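Local structure of botulinum neurotoxin type C1 (3R4S) at residues Phe47-Gly52 with Met208-Phe213; Ile289-Arg294 with Ile307-Met312; Tyr367-Phe372 with Trp424-Val429. The protein uses its heavy-chain receptor-binding region, the part described here, to bind gangliosides for cell entry, while the full toxin is a zinc endopeptidase. All coordinates share one frame; numbering follows the deposited sequence.

In the fold
The three contacts lie in two domains. Interaction 1 belongs to the lectin-like jelly-roll domain, and interactions 2 and 3 share one sheet of the beta-trefoil domain that binds the sugars. Interaction 2 carries Lys291, Tyr309 and Asp311 of the sialic acid (SIA) pocket; a second sialic acid, SLB, lies about 13 Å from the side chain of Asp311. Interaction 3, with its centre 13 Å from that of interaction 2, packs directly against it: CZ of Phe310 is 4.0 Å from CD1 of Ile371, and Phe426 touches both Phe310 and Ile290. Interaction 1 stands apart, its nearest atoms about 8 Å from interaction 3 and about 19 Å from interaction 2.

Interaction 1: Phe47-Gly52 with Met208-Phe213; sequences FDFKLG and MWIRDF
Phe49 and Ile210 pair across two antiparallel strands, and their side chains run alongside each other on the sheet face they share with Leu51 and Met208. The Phe49 ring is brought over its partner by a chi1 of 63°, which sets CG between the backbone N and the carbonyl carbon. CB of Ile210 then sits over one face of the ring, displaced toward the rim and 3.5 Å from CZ, in a CH-pi contact; CG2 reaches the same end of the ring. Farther along, CD1 of Leu51 meets the terminal CE of Met208 at 3.9 Å, where the Met208 chain bends at chi3. Phe188 packs edge-to-face on Phe49, and Ile190 touches Met208.

Lys50 and Trp209 occupy the other face. With CG anti to the backbone N (chi1 -179°), the lysine chain runs over the indole: CG makes a CH-pi contact over the five-membered ring of Trp209, 3.9 Å from its centroid, and CD comes within 3.4 Å of NE1. Asp48 approaches the indole edge instead, its OD2 3.2 Å from CD1, while its OD1 is hydrogen-bonded to Asn42.

Four backbone hydrogen bonds join the strands, among them Leu51 N to Met208 O at 2.8 Å and nearly straight (174°). The arrangement is regular antiparallel pairing with one face turned to the interior, as in the concanavalin-like jelly-roll of this receptor-binding domain.

Interaction 2: Ile289-Arg294 with Ile307-Met312; sequences IIKRIR and ILYFDM. With SIA (N-acetyl-alpha-neuraminic acid), chain D.
CG of Tyr309 lies between its backbone N and carbonyl carbon (chi1 64°), which lays the ring against CB of Lys291. That CB sits over one ring face, offset to the rim and only 3.2 Å from CZ, a close CH-pi contact. CG of Lys291 is anti to its carbonyl carbon (chi1 -50°), and bends at chi2 and chi3 curl the chain onward, with CG 3.3 Å from OD2 of Asp311 and CE near the sialic acid carboxylate oxygen O1A. At the ring edge CG1 of Ile293 approaches CD2 from near the plane. With face and edge packed in this way, the ring carries OH of Tyr309 to O1A, to which it donates at 2.7 Å. OD2 of Asp311 lies 2.7 Å from the same O1A. Lys291 NZ turns instead to Asn249.

On the opposite sheet face, Ile290 meets CD2 of Leu308 through CG2 and CE1 of Phe310 through CG1. Paired backbone hydrogen bonds link Ile289 with Asp311 and Lys291 with Tyr309, antiparallel. At Ile293-Arg294, where the chain turns a corner, Ile307 O accepts from both Ile293 N (2.8 Å) and Arg294 N (3.0 Å), the two donors arriving from one side of its carbonyl plane: a classic beta bulge. CG1 of Ile307 lies centrally over the Arg294 guanidinium. Strand 251-256 pairs with 288-292; strands 317-323, whose Asn320 also binds the sugar, and 356-362 pair with 307-314.

Interaction 3: Tyr367-Phe372 with Trp424-Val429; sequences YASQIF and WGFVPV
Ser369 and Trp424 meet through two backbone bonds, one of them weak, and one hydroxyl. Trp424 N donates to Ser369 O at 2.9 Å and is fairly straight (163°). The return bond, Ser369 N to Trp424 O, is the weak one, being bent to 118°, but the same carbonyl also accepts from OG of Ser369 at 3.0 Å. OG lies between the backbone N and the carbonyl carbon (chi1 61°), which brings it to Trp424 O from a position tilted off the carbonyl plane. OG also lies at the edge of the Phe426 ring, 3.5 Å from CE2.

Beyond this pair the strands splay, and a water takes over, donating to Tyr367 O at 2.8 Å and accepting from Phe426 N at 3.0 Å. Tyr367 OH bonds to Trp147 O, and Trp424 NE1 makes a weak bond to Cys385 O. On the apolar side, CD1 of Ile371 touches CB of Trp424 (3.9 Å) and, at the ring edge, CZ of Phe426, with Met254 touching all three side chains. Where direct pairing gives way, then, Trp424 O gains the Ser369 hydroxyl and a water links Tyr367 O to Phe426 N, so these buried polar groups are satisfied.

Interaction 1: Phe47-Gly52 with Met208-Phe213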
loop_
_atom_site.group_PDB
_atom_site.type_symbol
_atom_site.label_atom_id
_atom_site.label_comp_id
_atom_site.label_asym_id
_atom_site.label_seq_id
_atom_site.Cartn_x
_atom_site.Cartn_y
_atom_site.Cartn_z
ATOM N N PHE A 47 12.308 -3.662 7.323
ATOM C CA PHE A 47 13.756 -3.519 7.145
ATOM C C PHE A 47 14.148 -2.894 5.798
ATOM O O PHE A 47 15.191 -3.226 5.229
ATOM C CB PHE A 47 14.436 -4.881 7.306
ATOM C CG PHE A 47 14.033 -5.609 8.551
ATOM C CD1 PHE A 47 14.329 -5.082 9.800
ATOM C CD2 PHE A 47 13.365 -6.822 8.477
ATOM C CE1 PHE A 47 13.953 -5.749 10.970
ATOM C CE2 PHE A 47 12.992 -7.504 9.639
ATOM C CZ PHE A 47 13.289 -6.960 10.891
ATOM N N ASP A 48 13.314 -1.985 5.302
ATOM C CA ASP A 48 13.562 -1.305 4.033
ATOM C C ASP A 48 14.741 -0.365 4.121
ATOM O O ASP A 48 15.134 0.048 5.215
ATOM C CB ASP A 48 12.339 -0.461 3.687
ATOM C CG ASP A 48 11.854 0.329 4.867
ATOM O OD1 ASP A 48 11.126 -0.245 5.706
ATOM O OD2 ASP A 48 12.232 1.512 4.981
ATOM N N PHE A 49 15.289 -0.004 2.967
ATOM C CA PHE A 49 16.180 1.144 2.902
ATOM C C PHE A 49 15.508 2.298 2.171
ATOM O O PHE A 49 14.690 2.087 1.273
ATOM C CB PHE A 49 17.576 0.801 2.345
ATOM C CG PHE A 49 17.597 0.311 0.903
ATOM C CD1 PHE A 49 17.739 1.204 -0.144
ATOM C CD2 PHE A 49 17.529 -1.050 0.612
ATOM C CE1 PHE A 49 17.790 0.756 -1.469
ATOM C CE2 PHE A 49 17.572 -1.511 -0.702
ATOM C CZ PHE A 49 17.710 -0.604 -1.748
ATOM N N LYS A 50 15.824 3.520 2.584
ATOM C CA LYS A 50 15.182 4.695 2.015
ATOM C C LYS A 50 16.169 5.593 1.291
ATOM O O LYS A 50 17.236 5.898 1.822
ATOM C CB LYS A 50 14.487 5.513 3.106
ATOM C CG LYS A 50 13.782 6.739 2.541
ATOM C CD LYS A 50 13.092 7.555 3.620
ATOM C CE LYS A 50 14.062 8.515 4.299
ATOM N NZ LYS A 50 13.320 9.557 5.074
ATOM N N LEU A 51 15.801 6.018 0.085
ATOM C CA LEU A 51 16.598 6.970 -0.685
ATOM C C LEU A 51 15.805 8.233 -1.010
ATOM O O LEU A 51 14.584 8.199 -1.118
ATOM C CB LEU A 51 17.072 6.345 -1.995
ATOM C CG LEU A 51 17.837 5.029 -1.930
ATOM C CD1 LEU A 51 18.218 4.604 -3.338
ATOM C CD2 LEU A 51 19.075 5.141 -1.034
ATOM N N GLY A 52 16.512 9.346 -1.174
ATOM C CA GLY A 52 15.893 10.606 -1.529
ATOM C C GLY A 52 16.450 11.110 -2.842
ATOM O O GLY A 52 17.506 10.657 -3.286
ATOM N N MET A 208 12.160 7.127 -2.029
ATOM C CA MET A 208 11.841 5.783 -2.464
ATOM C C MET A 208 12.301 4.820 -1.381
ATOM O O MET A 208 13.411 4.950 -0.862
ATOM C CB MET A 208 12.523 5.476 -3.801
ATOM C CG MET A 208 12.416 4.016 -4.235
ATOM S SD MET A 208 13.271 3.681 -5.801
ATOM C CE MET A 208 14.996 3.709 -5.288
ATOM N N TRP A 209 11.444 3.871 -1.032
ATOM C CA TRP A 209 11.806 2.817 -0.103
ATOM C C TRP A 209 11.844 1.520 -0.878
ATOM O O TRP A 209 11.011 1.301 -1.768
ATOM C CB TRP A 209 10.760 2.667 0.999
ATOM C CG TRP A 209 10.622 3.813 1.937
ATOM C CD1 TRP A 209 11.121 3.899 3.211
ATOM C CD2 TRP A 209 9.887 5.021 1.715
ATOM N NE1 TRP A 209 10.749 5.090 3.786
ATOM C CE2 TRP A 209 9.993 5.799 2.890
ATOM C CE3 TRP A 209 9.158 5.524 0.635
ATOM C CZ2 TRP A 209 9.399 7.059 3.013
ATOM C CZ3 TRP A 209 8.562 6.776 0.759
ATOM C CH2 TRP A 209 8.688 7.526 1.944
ATOM N N ILE A 210 12.800 0.662 -0.518
ATOM C CA ILE A 210 12.982 -0.639 -1.132
ATOM C C ILE A 210 13.238 -1.696 -0.057
ATOM O O ILE A 210 13.954 -1.442 0.917
ATOM C CB ILE A 210 14.206 -0.646 -2.078
ATOM C CG1 ILE A 210 14.036 0.383 -3.203
ATOM C CG2 ILE A 210 14.446 -2.057 -2.639
ATOM C CD1 ILE A 210 12.939 0.043 -4.200
ATOM N N ARG A 211 12.654 -2.880 -0.228
ATOM C CA ARG A 211 13.089 -4.045 0.551
ATOM C C ARG A 211 12.890 -5.344 -0.216
ATOM O O ARG A 211 12.015 -5.449 -1.094
ATOM C CB ARG A 211 12.424 -4.108 1.930
ATOM C CG ARG A 211 10.899 -4.209 1.914
ATOM C CD ARG A 211 10.408 -5.648 2.036
ATOM N NE ARG A 211 8.962 -5.715 2.291
ATOM C CZ ARG A 211 8.314 -6.826 2.640
ATOM N NH1 ARG A 211 8.985 -7.970 2.779
ATOM N NH2 ARG A 211 6.999 -6.804 2.857
ATOM N N ASP A 212 13.749 -6.310 0.100
ATOM C CA ASP A 212 13.745 -7.634 -0.514
ATOM C C ASP A 212 13.808 -7.611 -2.044
ATOM O O ASP A 212 12.878 -8.048 -2.728
ATOM C CB ASP A 212 12.571 -8.464 0.006
ATOM C CG ASP A 212 12.678 -8.732 1.510
ATOM O OD1 ASP A 212 13.798 -9.041 1.984
ATOM O OD2 ASP A 212 11.654 -8.622 2.218
ATOM N N PHE A 213 14.925 -7.101 -2.557
ATOM C CA PHE A 213 15.181 -7.055 -3.992
ATOM C C PHE A 213 15.890 -8.352 -4.377
ATOM O O PHE A 213 17.051 -8.574 -4.012
ATOM C CB PHE A 213 16.023 -5.816 -4.366
ATOM C CG PHE A 213 16.349 -5.724 -5.827
ATOM C CD1 PHE A 213 15.579 -4.938 -6.682
ATOM C CD2 PHE A 213 17.420 -6.437 -6.357
ATOM C CE1 PHE A 213 15.881 -4.863 -8.038
ATOM C CE2 PHE A 213 17.727 -6.371 -7.709
ATOM C CZ PHE A 213 16.954 -5.591 -8.550
#

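Interaction 2: Ile289-Arg294 with Ile307-Met312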
loop_
_atom_site.group_PDB
_atom_site.type_symbol
_atom_site.label_atom_id
_atom_site.label_comp_id
_atom_site.label_asym_id
_atom_site.label_seq_id
_atom_site.Cartn_x
_atom_site.Cartn_y
_atom_site.Cartn_z
ATOM N N ILE A 289 -8.636 7.508 16.541
ATOM C CA ILE A 289 -7.557 6.740 17.124
ATOM C C ILE A 289 -8.151 5.385 17.464
ATOM O O ILE A 289 -9.247 5.313 18.020
ATOM C CB ILE A 289 -7.019 7.407 18.411
ATOM C CG1 ILE A 289 -6.382 8.760 18.076
ATOM C CG2 ILE A 289 -6.027 6.484 19.111
ATOM C CD1 ILE A 289 -5.863 9.518 19.292
ATOM N N ILE A 290 -7.439 4.319 17.117
ATOM C CA ILE A 290 -7.911 2.961 17.361
ATOM C C ILE A 290 -7.418 2.474 18.714
ATOM O O ILE A 290 -6.236 2.599 19.022
ATOM C CB ILE A 290 -7.397 1.997 16.264
ATOM C CG1 ILE A 290 -7.648 2.587 14.868
ATOM C CG2 ILE A 290 -8.046 0.624 16.399
ATOM C CD1 ILE A 290 -6.994 1.819 13.747
ATOM N N LYS A 291 -8.315 1.915 19.521
ATOM C CA LYS A 291 -7.930 1.433 20.852
ATOM C C LYS A 291 -8.157 -0.067 20.968
ATOM O O LYS A 291 -9.222 -0.574 20.612
ATOM C CB LYS A 291 -8.724 2.146 21.955
ATOM C CG LYS A 291 -8.728 3.657 21.835
ATOM C CD LYS A 291 -7.344 4.254 22.045
ATOM C CE LYS A 291 -6.838 4.025 23.470
ATOM N NZ LYS A 291 -5.483 4.651 23.685
ATOM N N ARG A 292 -7.169 -0.770 21.502
ATOM C CA ARG A 292 -7.248 -2.220 21.603
ATOM C C ARG A 292 -8.042 -2.701 22.819
ATOM O O ARG A 292 -7.892 -2.187 23.923
ATOM C CB ARG A 292 -5.846 -2.824 21.633
ATOM C CG ARG A 292 -5.825 -4.361 21.555
ATOM C CD ARG A 292 -4.384 -4.902 21.584
ATOM N NE ARG A 292 -3.725 -4.556 22.837
ATOM C CZ ARG A 292 -2.476 -4.110 22.945
ATOM N NH1 ARG A 292 -1.714 -3.946 21.866
ATOM N NH2 ARG A 292 -1.985 -3.823 24.143
ATOM N N ILE A 293 -8.892 -3.694 22.601
ATOM C CA ILE A 293 -9.570 -4.386 23.688
ATOM C C ILE A 293 -8.942 -5.765 23.840
ATOM O O ILE A 293 -8.581 -6.173 24.939
ATOM C CB ILE A 293 -11.072 -4.535 23.412
ATOM C CG1 ILE A 293 -11.776 -3.178 23.548
ATOM C CG2 ILE A 293 -11.693 -5.554 24.361
ATOM C CD1 ILE A 293 -13.225 -3.215 23.107
ATOM N N ARG A 294 -8.797 -6.472 22.718
ATOM C CA ARG A 294 -8.142 -7.782 22.705
ATOM C C ARG A 294 -7.232 -7.930 21.484
ATOM O O ARG A 294 -7.655 -7.704 20.342
ATOM C CB ARG A 294 -9.180 -8.908 22.716
ATOM C CG ARG A 294 -8.575 -10.293 22.927
ATOM C CD ARG A 294 -9.553 -11.390 22.542
ATOM N NE ARG A 294 -9.646 -11.528 21.090
ATOM C CZ ARG A 294 -10.577 -12.243 20.460
ATOM N NH1 ARG A 294 -11.514 -12.882 21.154
ATOM N NH2 ARG A 294 -10.575 -12.315 19.133
ATOM N N ILE A 307 -10.234 -7.261 18.817
ATOM C CA ILE A 307 -11.431 -6.572 19.292
ATOM C C ILE A 307 -10.980 -5.183 19.710
ATOM O O ILE A 307 -9.953 -5.034 20.374
ATOM C CB ILE A 307 -12.041 -7.263 20.527
ATOM C CG1 ILE A 307 -12.220 -8.763 20.285
ATOM C CG2 ILE A 307 -13.369 -6.589 20.933
ATOM C CD1 ILE A 307 -13.064 -9.090 19.099
ATOM N N LEU A 308 -11.736 -4.163 19.329
ATOM C CA LEU A 308 -11.249 -2.806 19.499
ATOM C C LEU A 308 -12.394 -1.802 19.498
ATOM O O LEU A 308 -13.560 -2.174 19.328
ATOM C CB LEU A 308 -10.206 -2.491 18.404
ATOM C CG LEU A 308 -10.622 -2.769 16.952
ATOM C CD1 LEU A 308 -11.598 -1.708 16.464
ATOM C CD2 LEU A 308 -9.427 -2.843 16.000
ATOM N N TYR A 309 -12.068 -0.530 19.715
ATOM C CA TYR A 309 -13.054 0.538 19.582
ATOM C C TYR A 309 -12.340 1.767 19.047
ATOM O O TYR A 309 -11.117 1.760 18.916
ATOM C CB TYR A 309 -13.756 0.831 20.920
ATOM C CG TYR A 309 -12.836 1.360 22.004
ATOM C CD1 TYR A 309 -12.656 2.727 22.189
ATOM C CD2 TYR A 309 -12.151 0.491 22.847
ATOM C CE1 TYR A 309 -11.821 3.218 23.195
ATOM C CE2 TYR A 309 -11.312 0.965 23.853
ATOM C CZ TYR A 309 -11.148 2.330 24.023
ATOM O OH TYR A 309 -10.303 2.805 25.014
ATOM N N PHE A 310 -13.093 2.812 18.722
ATOM C CA PHE A 310 -12.510 4.004 18.109
ATOM C C PHE A 310 -12.794 5.270 18.925
ATOM O O PHE A 310 -13.929 5.494 19.344
ATOM C CB PHE A 310 -13.075 4.189 16.693
ATOM C CG PHE A 310 -12.830 3.015 15.769
ATOM C CD1 PHE A 310 -11.639 2.903 15.060
ATOM C CD2 PHE A 310 -13.804 2.035 15.594
ATOM C CE1 PHE A 310 -11.413 1.818 14.201
ATOM C CE2 PHE A 310 -13.596 0.958 14.732
ATOM C CZ PHE A 310 -12.392 0.846 14.040
ATOM N N ASP A 311 -11.768 6.100 19.115
ATOM C CA ASP A 311 -11.911 7.424 19.725
ATOM C C ASP A 311 -11.844 8.512 18.675
ATOM O O ASP A 311 -11.090 8.405 17.702
ATOM C CB ASP A 311 -10.788 7.684 20.722
ATOM C CG ASP A 311 -10.902 6.833 21.952
ATOM O OD1 ASP A 311 -12.021 6.344 22.231
ATOM O OD2 ASP A 311 -9.873 6.649 22.634
ATOM N N MET A 312 -12.638 9.560 18.878
ATOM C CA MET A 312 -12.536 10.779 18.092
ATOM C C MET A 312 -12.591 12.008 19.017
ATOM O O MET A 312 -13.458 12.112 19.890
ATOM C CB MET A 312 -13.648 10.847 17.051
ATOM C CG MET A 312 -13.619 12.111 16.203
ATOM S SD MET A 312 -14.961 12.174 15.008
ATOM C CE MET A 312 -14.464 10.895 13.846
HETATM C C1 SIA D . -9.244 5.989 25.879
HETATM C C2 SIA D . -9.164 5.339 27.242
HETATM C C3 SIA D . -8.605 6.300 28.293
HETATM C C4 SIA D . -9.609 7.335 28.771
HETATM C C5 SIA D . -10.930 6.673 29.112
HETATM C C6 SIA D . -11.411 5.882 27.901
HETATM C C7 SIA D . -12.772 5.223 28.106
HETATM C C8 SIA D . -13.167 4.431 26.861
HETATM C C9 SIA D . -14.627 3.996 26.933
HETATM C C10 SIA D . -12.543 7.924 30.411
HETATM C C11 SIA D . -13.490 9.093 30.470
HETATM N N5 SIA D . -11.865 7.773 29.270
HETATM O O1A SIA D . -10.050 5.503 25.041
HETATM O O1B SIA D . -8.507 6.971 25.621
HETATM O O2 SIA D . -8.294 4.207 27.127
HETATM O O4 SIA D . -9.102 7.987 29.939
HETATM O O6 SIA D . -10.463 4.858 27.595
HETATM O O7 SIA D . -12.701 4.322 29.219
HETATM O O8 SIA D . -12.946 5.222 25.676
HETATM O O9 SIA D . -15.434 5.155 26.707
HETATM O O10 SIA D . -12.403 7.151 31.349
#

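Interaction 3: Tyr367-Phe372 with Trp424-Val429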
loop_
_atom_site.group_PDB
_atom_site.type_symbol
_atom_site.label_atom_id
_atom_site.label_comp_id
_atom_site.label_asym_id
_atom_site.label_seq_id
_atom_site.Cartn_x
_atom_site.Cartn_y
_atom_site.Cartn_z
ATOM N N TYR A 367 -4.999 -0.845 0.343
ATOM C CA TYR A 367 -4.921 -1.498 1.660
ATOM C C TYR A 367 -6.081 -0.992 2.518
ATOM O O TYR A 367 -6.197 0.213 2.761
ATOM C CB TYR A 367 -3.619 -1.142 2.364
ATOM C CG TYR A 367 -2.384 -1.650 1.667
ATOM C CD1 TYR A 367 -1.901 -2.937 1.906
ATOM C CD2 TYR A 367 -1.686 -0.838 0.789
ATOM C CE1 TYR A 367 -0.743 -3.397 1.270
ATOM C CE2 TYR A 367 -0.548 -1.286 0.153
ATOM C CZ TYR A 367 -0.078 -2.556 0.400
ATOM O OH TYR A 367 1.049 -2.972 -0.263
ATOM N N ALA A 368 -6.927 -1.901 2.991
ATOM C CA ALA A 368 -8.145 -1.501 3.688
ATOM C C ALA A 368 -8.559 -2.555 4.695
ATOM O O ALA A 368 -7.790 -3.458 5.014
ATOM C CB ALA A 368 -9.267 -1.266 2.677
ATOM N N SER A 369 -9.789 -2.454 5.182
ATOM C CA SER A 369 -10.251 -3.383 6.193
ATOM C C SER A 369 -11.760 -3.494 6.161
ATOM O O SER A 369 -12.457 -2.690 5.537
ATOM C CB SER A 369 -9.804 -2.914 7.587
ATOM O OG SER A 369 -10.359 -1.627 7.885
ATOM N N GLN A 370 -12.261 -4.519 6.830
ATOM C CA GLN A 370 -13.676 -4.628 7.101
ATOM C C GLN A 370 -13.820 -4.599 8.609
ATOM O O GLN A 370 -12.958 -5.114 9.338
ATOM C CB GLN A 370 -14.268 -5.901 6.509
ATOM C CG GLN A 370 -14.374 -5.866 4.987
ATOM C CD GLN A 370 -15.094 -7.077 4.434
ATOM O OE1 GLN A 370 -14.738 -8.200 4.748
ATOM N NE2 GLN A 370 -16.128 -6.850 3.620
ATOM N N ILE A 371 -14.886 -3.959 9.074
ATOM C CA ILE A 371 -15.052 -3.724 10.500
ATOM C C ILE A 371 -16.430 -4.195 10.914
ATOM O O ILE A 371 -17.449 -3.758 10.373
ATOM C CB ILE A 371 -14.840 -2.244 10.836
ATOM C CG1 ILE A 371 -13.486 -1.779 10.292
ATOM C CG2 ILE A 371 -14.932 -2.014 12.354
ATOM C CD1 ILE A 371 -13.306 -0.259 10.293
ATOM N N PHE A 372 -16.444 -5.127 11.853
ATOM C CA PHE A 372 -17.652 -5.823 12.214
ATOM C C PHE A 372 -18.058 -5.433 13.625
ATOM O O PHE A 372 -17.204 -5.317 14.508
ATOM C CB PHE A 372 -17.410 -7.332 12.161
ATOM C CG PHE A 372 -17.081 -7.846 10.784
ATOM C CD1 PHE A 372 -18.085 -8.332 9.951
ATOM C CD2 PHE A 372 -15.776 -7.818 10.313
ATOM C CE1 PHE A 372 -17.789 -8.798 8.680
ATOM C CE2 PHE A 372 -15.464 -8.288 9.040
ATOM C CZ PHE A 372 -16.469 -8.782 8.224
ATOM N N TRP A 424 -12.762 -0.030 4.525
ATOM C CA TRP A 424 -12.317 1.161 5.236
ATOM C C TRP A 424 -10.804 1.266 5.240
ATOM O O TRP A 424 -10.117 0.316 5.611
ATOM C CB TRP A 424 -12.816 1.105 6.692
ATOM C CG TRP A 424 -14.304 1.097 6.770
ATOM C CD1 TRP A 424 -15.123 -0.002 6.862
ATOM C CD2 TRP A 424 -15.167 2.239 6.735
ATOM N NE1 TRP A 424 -16.448 0.393 6.905
ATOM C CE2 TRP A 424 -16.500 1.763 6.824
ATOM C CE3 TRP A 424 -14.945 3.618 6.645
ATOM C CZ2 TRP A 424 -17.595 2.617 6.816
ATOM C CZ3 TRP A 424 -16.037 4.467 6.637
ATOM C CH2 TRP A 424 -17.346 3.965 6.728
ATOM N N GLY A 425 -10.292 2.427 4.850
ATOM C CA GLY A 425 -8.864 2.683 4.885
ATOM C C GLY A 425 -8.501 3.652 5.991
ATOM O O GLY A 425 -9.343 4.399 6.489
ATOM N N PHE A 426 -7.234 3.652 6.372
ATOM C CA PHE A 426 -6.756 4.514 7.438
ATOM C C PHE A 426 -5.509 5.236 6.992
ATOM O O PHE A 426 -4.450 4.616 6.868
ATOM C CB PHE A 426 -6.453 3.681 8.688
ATOM C CG PHE A 426 -7.671 3.067 9.296
ATOM C CD1 PHE A 426 -8.475 3.805 10.155
ATOM C CD2 PHE A 426 -8.036 1.770 8.989
ATOM C CE1 PHE A 426 -9.626 3.259 10.708
ATOM C CE2 PHE A 426 -9.189 1.208 9.542
ATOM C CZ PHE A 426 -9.981 1.948 10.402
ATOM N N VAL A 427 -5.637 6.540 6.743
ATOM C CA VAL A 427 -4.509 7.351 6.291
ATOM C C VAL A 427 -3.794 8.007 7.467
ATOM O O VAL A 427 -4.386 8.800 8.191
ATOM C CB VAL A 427 -4.944 8.452 5.324
ATOM C CG1 VAL A 427 -3.725 9.193 4.812
ATOM C CG2 VAL A 427 -5.741 7.870 4.170
ATOM N N PRO A 428 -2.507 7.688 7.655
ATOM C CA PRO A 428 -1.771 8.278 8.781
ATOM C C PRO A 428 -1.721 9.799 8.685
ATOM O O PRO A 428 -1.591 10.352 7.592
ATOM C CB PRO A 428 -0.360 7.685 8.638
ATOM C CG PRO A 428 -0.260 7.258 7.222
ATOM C CD PRO A 428 -1.652 6.829 6.821
ATOM N N VAL A 429 -1.834 10.469 9.828
ATOM C CA VAL A 429 -1.766 11.923 9.861
ATOM C C VAL A 429 -0.305 12.336 9.909
ATOM O O VAL A 429 0.439 11.890 10.785
ATOM C CB VAL A 429 -2.501 12.491 11.096
ATOM C CG1 VAL A 429 -2.411 13.999 11.116
ATOM C CG2 VAL A 429 -3.951 12.040 11.101
HETATM O O HOH W 1 -5.876 1.125 5.377
#